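Local coordinates for PHD-type domain-containing protein (Chaetomium thermophilum, PDB 6VHF) that serves as the RbBP5-interacting domain of Cfp1, which carries a non-canonical single-zinc finger that stabilizes the integration of Cfp1 into the histone methyltransferase complex COMPASS, at residues R28-L33 / D64-A69; C57-R62 / K136-W141. All blocks are in the same frame, centred on the assembly; numbering follows the deposited sequence.

Interaction 1. Residues R28-L33 / D64-A69; sequences RQMLQL and DTVGAA
M30 of helix 4-46 packs on V66 of helix 64-77, and this pair carries most of an antiparallel helix-helix contact. It is core packing in the bundle of helices 4-46, 64-77 and 141-177. The axes of 28-33 and 64-69 approach to 10.2 Å, with directions 159° apart. The contact is wholly apolar. M30 SD lies 3.6 Å from V66 CG2. M30 CB and CG also approach that methyl, so one branch of the valine meets three successive atoms of the methionine. M30 and V66 run alongside each other, pointing opposite ways.

M30 bends at chi2 (-62°) and again at chi3 (91°). The first bend places SD over V66, and the second turns CE toward the T65 methyl. T65 crosses M30 at about a right angle, with its CG2 4.0 Å from M30 SD. One turn further along the same helix, A69 CB lies 4.1 Å from M30 CG. M30 therefore spans T65, V66 and A69. L33 adds its CD2, 4.2 Å from V66 CG2, so this methyl is touched by two residues of helix 4-46.

Outside this pair, helix 141-177 packs against both helices. V66 touches its V149. L31 points away from 64-69 and meets V149 and I153. L33 also packs on R62 and L63, in the loop just before helix 64-77. The hydroxyl of T65 is bonded back to that loop, at R62 O. This bond is likely to hold the T65 rotation, with CG2 anti to the backbone N, on the side of M30.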
loop_
_atom_site.group_PDB
_atom_site.type_symbol
_atom_site.label_atom_id
_atom_site.label_comp_id
_atom_site.label_asym_id
_atom_site.label_seq_id
_atom_site.Cartn_x
_atom_site.Cartn_y
_atom_site.Cartn_z
ATOM N N ARG A 28 0.241 -5.222 -1.846
ATOM C CA ARG A 28 0.921 -6.147 -2.740
ATOM C C ARG A 28 0.389 -6.012 -4.161
ATOM O O ARG A 28 1.150 -6.114 -5.120
ATOM C CB ARG A 28 0.781 -7.588 -2.239
ATOM C CG ARG A 28 1.335 -7.807 -0.836
ATOM C CD ARG A 28 1.651 -9.271 -0.496
ATOM N NE ARG A 28 2.022 -9.373 0.918
ATOM C CZ ARG A 28 3.263 -9.229 1.381
ATOM N NH1 ARG A 28 4.244 -8.983 0.529
ATOM N NH2 ARG A 28 3.529 -9.317 2.694
ATOM N N GLN A 29 -0.914 -5.759 -4.305
ATOM C CA GLN A 29 -1.518 -5.540 -5.610
ATOM C C GLN A 29 -1.112 -4.206 -6.209
ATOM O O GLN A 29 -1.008 -4.093 -7.435
ATOM C CB GLN A 29 -3.035 -5.605 -5.512
ATOM C CG GLN A 29 -3.547 -6.995 -5.271
ATOM C CD GLN A 29 -5.026 -7.008 -5.006
ATOM O OE1 GLN A 29 -5.491 -7.685 -4.099
ATOM N NE2 GLN A 29 -5.780 -6.244 -5.798
ATOM N N MET A 30 -0.891 -3.183 -5.377
ATOM C CA MET A 30 -0.295 -1.964 -5.913
ATOM C C MET A 30 1.095 -2.252 -6.473
ATOM O O MET A 30 1.478 -1.712 -7.520
ATOM C CB MET A 30 -0.249 -0.877 -4.841
ATOM C CG MET A 30 -1.631 -0.419 -4.343
ATOM S SD MET A 30 -2.656 0.332 -5.655
ATOM C CE MET A 30 -3.586 -1.056 -6.318
ATOM N N LEU A 31 1.853 -3.137 -5.821
ATOM C CA LEU A 31 3.151 -3.493 -6.375
ATOM C C LEU A 31 2.999 -4.178 -7.729
ATOM O O LEU A 31 3.786 -3.923 -8.641
ATOM C CB LEU A 31 3.946 -4.356 -5.406
ATOM C CG LEU A 31 4.384 -3.571 -4.161
ATOM C CD1 LEU A 31 4.896 -4.481 -3.035
ATOM C CD2 LEU A 31 5.417 -2.517 -4.523
ATOM N N GLN A 32 1.977 -5.014 -7.901
ATOM C CA GLN A 32 1.772 -5.605 -9.223
ATOM C C GLN A 32 1.394 -4.543 -10.243
ATOM O O GLN A 32 1.896 -4.553 -11.379
ATOM C CB GLN A 32 0.694 -6.679 -9.185
ATOM C CG GLN A 32 0.948 -7.821 -8.219
ATOM C CD GLN A 32 -0.060 -8.932 -8.420
ATOM O OE1 GLN A 32 -1.115 -8.944 -7.796
ATOM N NE2 GLN A 32 0.246 -9.852 -9.322
ATOM N N LEU A 33 0.499 -3.630 -9.863
ATOM C CA LEU A 33 0.125 -2.538 -10.756
ATOM C C LEU A 33 1.352 -1.750 -11.198
ATOM O O LEU A 33 1.522 -1.452 -12.385
ATOM C CB LEU A 33 -0.876 -1.626 -10.051
ATOM C CG LEU A 33 -1.320 -0.368 -10.788
ATOM C CD1 LEU A 33 -2.061 -0.740 -12.068
ATOM C CD2 LEU A 33 -2.190 0.511 -9.873
ATOM N N ASP A 64 -2.530 6.396 -9.964
ATOM C CA ASP A 64 -3.066 7.326 -8.982
ATOM C C ASP A 64 -3.757 6.589 -7.843
ATOM O O ASP A 64 -3.796 7.102 -6.719
ATOM C CB ASP A 64 -4.022 8.298 -9.658
ATOM C CG ASP A 64 -3.326 9.168 -10.672
ATOM O OD1 ASP A 64 -2.077 9.108 -10.757
ATOM O OD2 ASP A 64 -4.025 9.898 -11.397
ATOM N N THR A 65 -4.295 5.393 -8.116
ATOM C CA THR A 65 -4.790 4.515 -7.058
ATOM C C THR A 65 -3.751 4.326 -5.961
ATOM O O THR A 65 -4.090 4.290 -4.774
ATOM C CB THR A 65 -5.176 3.163 -7.651
ATOM O OG1 THR A 65 -5.995 3.378 -8.800
ATOM C CG2 THR A 65 -5.957 2.341 -6.652
ATOM N N VAL A 66 -2.475 4.208 -6.343
ATOM C CA VAL A 66 -1.420 4.029 -5.352
ATOM C C VAL A 66 -1.401 5.199 -4.383
ATOM O O VAL A 66 -1.161 5.015 -3.184
ATOM C CB VAL A 66 -0.059 3.842 -6.051
ATOM C CG1 VAL A 66 1.071 3.868 -5.043
ATOM C CG2 VAL A 66 -0.051 2.560 -6.831
ATOM N N GLY A 67 -1.693 6.408 -4.873
ATOM C CA GLY A 67 -1.699 7.574 -3.998
ATOM C C GLY A 67 -2.733 7.482 -2.888
ATOM O O GLY A 67 -2.440 7.772 -1.725
ATOM N N ALA A 68 -3.962 7.083 -3.233
ATOM C CA ALA A 68 -5.011 6.965 -2.223
ATOM C C ALA A 68 -4.850 5.718 -1.364
ATOM O O ALA A 68 -5.207 5.743 -0.181
ATOM C CB ALA A 68 -6.392 6.957 -2.881
ATOM N N ALA A 69 -4.335 4.618 -1.935
ATOM C CA ALA A 69 -4.007 3.459 -1.110
ATOM C C ALA A 69 -2.979 3.831 -0.047
ATOM O O ALA A 69 -3.093 3.418 1.113
ATOM C CB ALA A 69 -3.504 2.311 -1.985
#

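Interaction 2. Residues C57-R62 / K136-W141; sequences CGYDTR and KPHNGW. With ZN (zinc ion), chain B.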
loop_
_atom_site.group_PDB
_atom_site.type_symbol
_atom_site.label_atom_id
_atom_site.label_comp_id
_atom_site.label_asym_id
_atom_site.label_seq_id
_atom_site.Cartn_x
_atom_site.Cartn_y
_atom_site.Cartn_z
ATOM N N CYS A 57 8.203 9.134 -20.172
ATOM C CA CYS A 57 7.840 8.982 -18.763
ATOM C C CYS A 57 7.219 7.614 -18.502
ATOM O O CYS A 57 7.786 6.787 -17.780
ATOM C CB CYS A 57 6.880 10.090 -18.338
ATOM S SG CYS A 57 6.252 9.863 -16.613
ATOM N N GLY A 58 6.058 7.353 -19.105
ATOM C CA GLY A 58 5.449 6.043 -19.042
ATOM C C GLY A 58 4.491 5.829 -17.883
ATOM O O GLY A 58 3.884 4.754 -17.796
ATOM N N TYR A 59 4.335 6.821 -17.009
ATOM C CA TYR A 59 3.403 6.745 -15.894
ATOM C C TYR A 59 2.001 6.398 -16.379
ATOM O O TYR A 59 1.464 7.044 -17.282
ATOM C CB TYR A 59 3.404 8.083 -15.148
ATOM C CG TYR A 59 2.595 8.130 -13.881
ATOM C CD1 TYR A 59 1.276 8.554 -13.899
ATOM C CD2 TYR A 59 3.156 7.788 -12.663
ATOM C CE1 TYR A 59 0.536 8.623 -12.754
ATOM C CE2 TYR A 59 2.419 7.856 -11.498
ATOM C CZ TYR A 59 1.103 8.274 -11.549
ATOM O OH TYR A 59 0.338 8.343 -10.394
ATOM N N ASP A 60 1.422 5.364 -15.779
ATOM C CA ASP A 60 0.061 4.936 -16.064
ATOM C C ASP A 60 -0.927 5.667 -15.154
ATOM O O ASP A 60 -0.682 5.830 -13.953
ATOM C CB ASP A 60 -0.056 3.425 -15.859
ATOM C CG ASP A 60 -1.274 2.835 -16.517
ATOM O OD1 ASP A 60 -2.406 3.225 -16.145
ATOM O OD2 ASP A 60 -1.098 1.956 -17.397
ATOM N N THR A 61 -2.062 6.077 -15.735
ATOM C CA THR A 61 -3.066 6.834 -14.991
ATOM C C THR A 61 -3.597 6.047 -13.804
ATOM O O THR A 61 -3.987 6.638 -12.791
ATOM C CB THR A 61 -4.234 7.200 -15.905
ATOM O OG1 THR A 61 -3.737 7.755 -17.123
ATOM C CG2 THR A 61 -5.144 8.216 -15.231
ATOM N N ARG A 62 -3.642 4.719 -13.919
ATOM C CA ARG A 62 -4.135 3.900 -12.822
ATOM C C ARG A 62 -3.236 3.986 -11.601
ATOM O O ARG A 62 -3.687 3.665 -10.500
ATOM C CB ARG A 62 -4.269 2.449 -13.274
ATOM C CG ARG A 62 -5.328 2.229 -14.349
ATOM C CD ARG A 62 -5.200 0.840 -14.936
ATOM N NE ARG A 62 -3.964 0.680 -15.699
ATOM C CZ ARG A 62 -3.698 -0.391 -16.441
ATOM N NH1 ARG A 62 -4.580 -1.379 -16.494
ATOM N NH2 ARG A 62 -2.558 -0.476 -17.126
ATOM N N LYS A 136 8.565 15.413 -14.896
ATOM C CA LYS A 136 8.892 15.908 -13.562
ATOM C C LYS A 136 7.728 15.767 -12.581
ATOM O O LYS A 136 7.965 15.499 -11.397
ATOM C CB LYS A 136 9.364 17.366 -13.631
ATOM C CG LYS A 136 10.744 17.546 -14.275
ATOM C CD LYS A 136 11.681 16.394 -13.928
ATOM C CE LYS A 136 13.137 16.776 -14.098
ATOM N NZ LYS A 136 14.023 15.695 -13.592
ATOM N N PRO A 137 6.471 15.957 -13.007
ATOM C CA PRO A 137 5.350 15.558 -12.136
ATOM C C PRO A 137 5.373 14.087 -11.734
ATOM O O PRO A 137 4.889 13.740 -10.646
ATOM C CB PRO A 137 4.118 15.884 -12.990
ATOM C CG PRO A 137 4.558 17.006 -13.853
ATOM C CD PRO A 137 6.013 16.789 -14.138
ATOM N N HIS A 138 5.912 13.212 -12.593
ATOM C CA HIS A 138 6.026 11.784 -12.320
ATOM C C HIS A 138 7.481 11.344 -12.215
ATOM O O HIS A 138 7.778 10.154 -12.344
ATOM C CB HIS A 138 5.313 10.964 -13.402
ATOM C CG HIS A 138 3.918 11.415 -13.700
ATOM N ND1 HIS A 138 3.399 11.428 -14.975
ATOM C CD2 HIS A 138 2.926 11.850 -12.888
ATOM C CE1 HIS A 138 2.153 11.862 -14.941
ATOM N NE2 HIS A 138 1.840 12.124 -13.686
ATOM N N ASN A 139 8.390 12.291 -12.009
ATOM C CA ASN A 139 9.821 12.019 -11.971
ATOM C C ASN A 139 10.151 10.848 -11.054
ATOM O O ASN A 139 9.845 10.877 -9.858
ATOM C CB ASN A 139 10.545 13.280 -11.502
ATOM C CG ASN A 139 12.048 13.136 -11.534
ATOM O OD1 ASN A 139 12.622 12.677 -12.526
ATOM N ND2 ASN A 139 12.700 13.506 -10.432
ATOM N N GLY A 140 10.772 9.817 -11.622
ATOM C CA GLY A 140 11.194 8.649 -10.855
ATOM C C GLY A 140 10.069 7.842 -10.236
ATOM O O GLY A 140 10.230 7.312 -9.129
ATOM N N TRP A 141 8.935 7.717 -10.927
ATOM C CA TRP A 141 7.775 7.102 -10.293
ATOM C C TRP A 141 8.014 5.626 -9.984
ATOM O O TRP A 141 7.584 5.133 -8.933
ATOM C CB TRP A 141 6.529 7.279 -11.162
ATOM C CG TRP A 141 6.618 6.735 -12.585
ATOM C CD1 TRP A 141 6.959 7.436 -13.715
ATOM C CD2 TRP A 141 6.313 5.397 -13.024
ATOM N NE1 TRP A 141 6.899 6.615 -14.814
ATOM C CE2 TRP A 141 6.507 5.361 -14.420
ATOM C CE3 TRP A 141 5.895 4.231 -12.368
ATOM C CZ2 TRP A 141 6.306 4.206 -15.173
ATOM C CZ3 TRP A 141 5.698 3.084 -13.113
ATOM C CH2 TRP A 141 5.904 3.080 -14.510
HETATM ZN ZN ZN B . 4.883 11.852 -16.485
#
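C57 SG stands anti to its backbone N (chi1 174°) and H138 CG stands anti to its carbonyl carbon, and the two residues meet at one zinc ion. This is the non-canonical, single-zinc finger of the domain. The metal is bound by C57 SG at 2.4 Å and by H138 ND1 at 2.2 Å. C130 and C135 complete the site. C57 SG also lies at the edge of the imidazole and takes a weak bond from Y59 N.

Y59 backs the histidine. Its ring stacks face to face on the H138 ring, with centroids 3.9 Å apart and planes at 14°. P137 CB lies over the opposite imidazole face, offset toward the rim. The metal ligand is thus held flat between proline and tyrosine. Y59 CB comes 3.3 Å from H138 ND1, beside the metal bond.

The same tyrosine turns its edge to the face of W141, where Y59 CD2 is 3.6 Å from W141 CG. In its own ring plane, W141 NE1 donates to C57 O at 3.1 Å, with an N-H...O angle of 160°. The donor sits above the carbonyl plane. R41 adds a weak bond to this oxygen. The indole also packs on A37 and I38 of helix 4-46. An alanine in place of W141 would probably leave C57 O without its indole donor and open a gap beside the Y59 edge and against helix 4-46. A CH-pi contact completes the indole's hold on the tyrosine: Y59 CB lies over the five-membered ring of W141, 4.0 Å from its centroid.

In the fold
Both contacts are largely buried, but they lie at different places along the chain's length. The centre of interaction 1 is about 6 Å from the centre of the chain, within the helical bundle. That of interaction 2 is about 17 Å from it, where the loops before helices 64-77 and 141-177 meet. The first is helix on helix, through aliphatic and sulfur atoms alone. The second joins irregular segments through metal bonds, stacked rings and a hydrogen bond. They are also directly linked: Y59 OH is hydrogen-bonded to D64 OD1 at 2.6 Å, and L33 CD2 packs on R62 O. The loop that holds C57 leads on to helix 64-77.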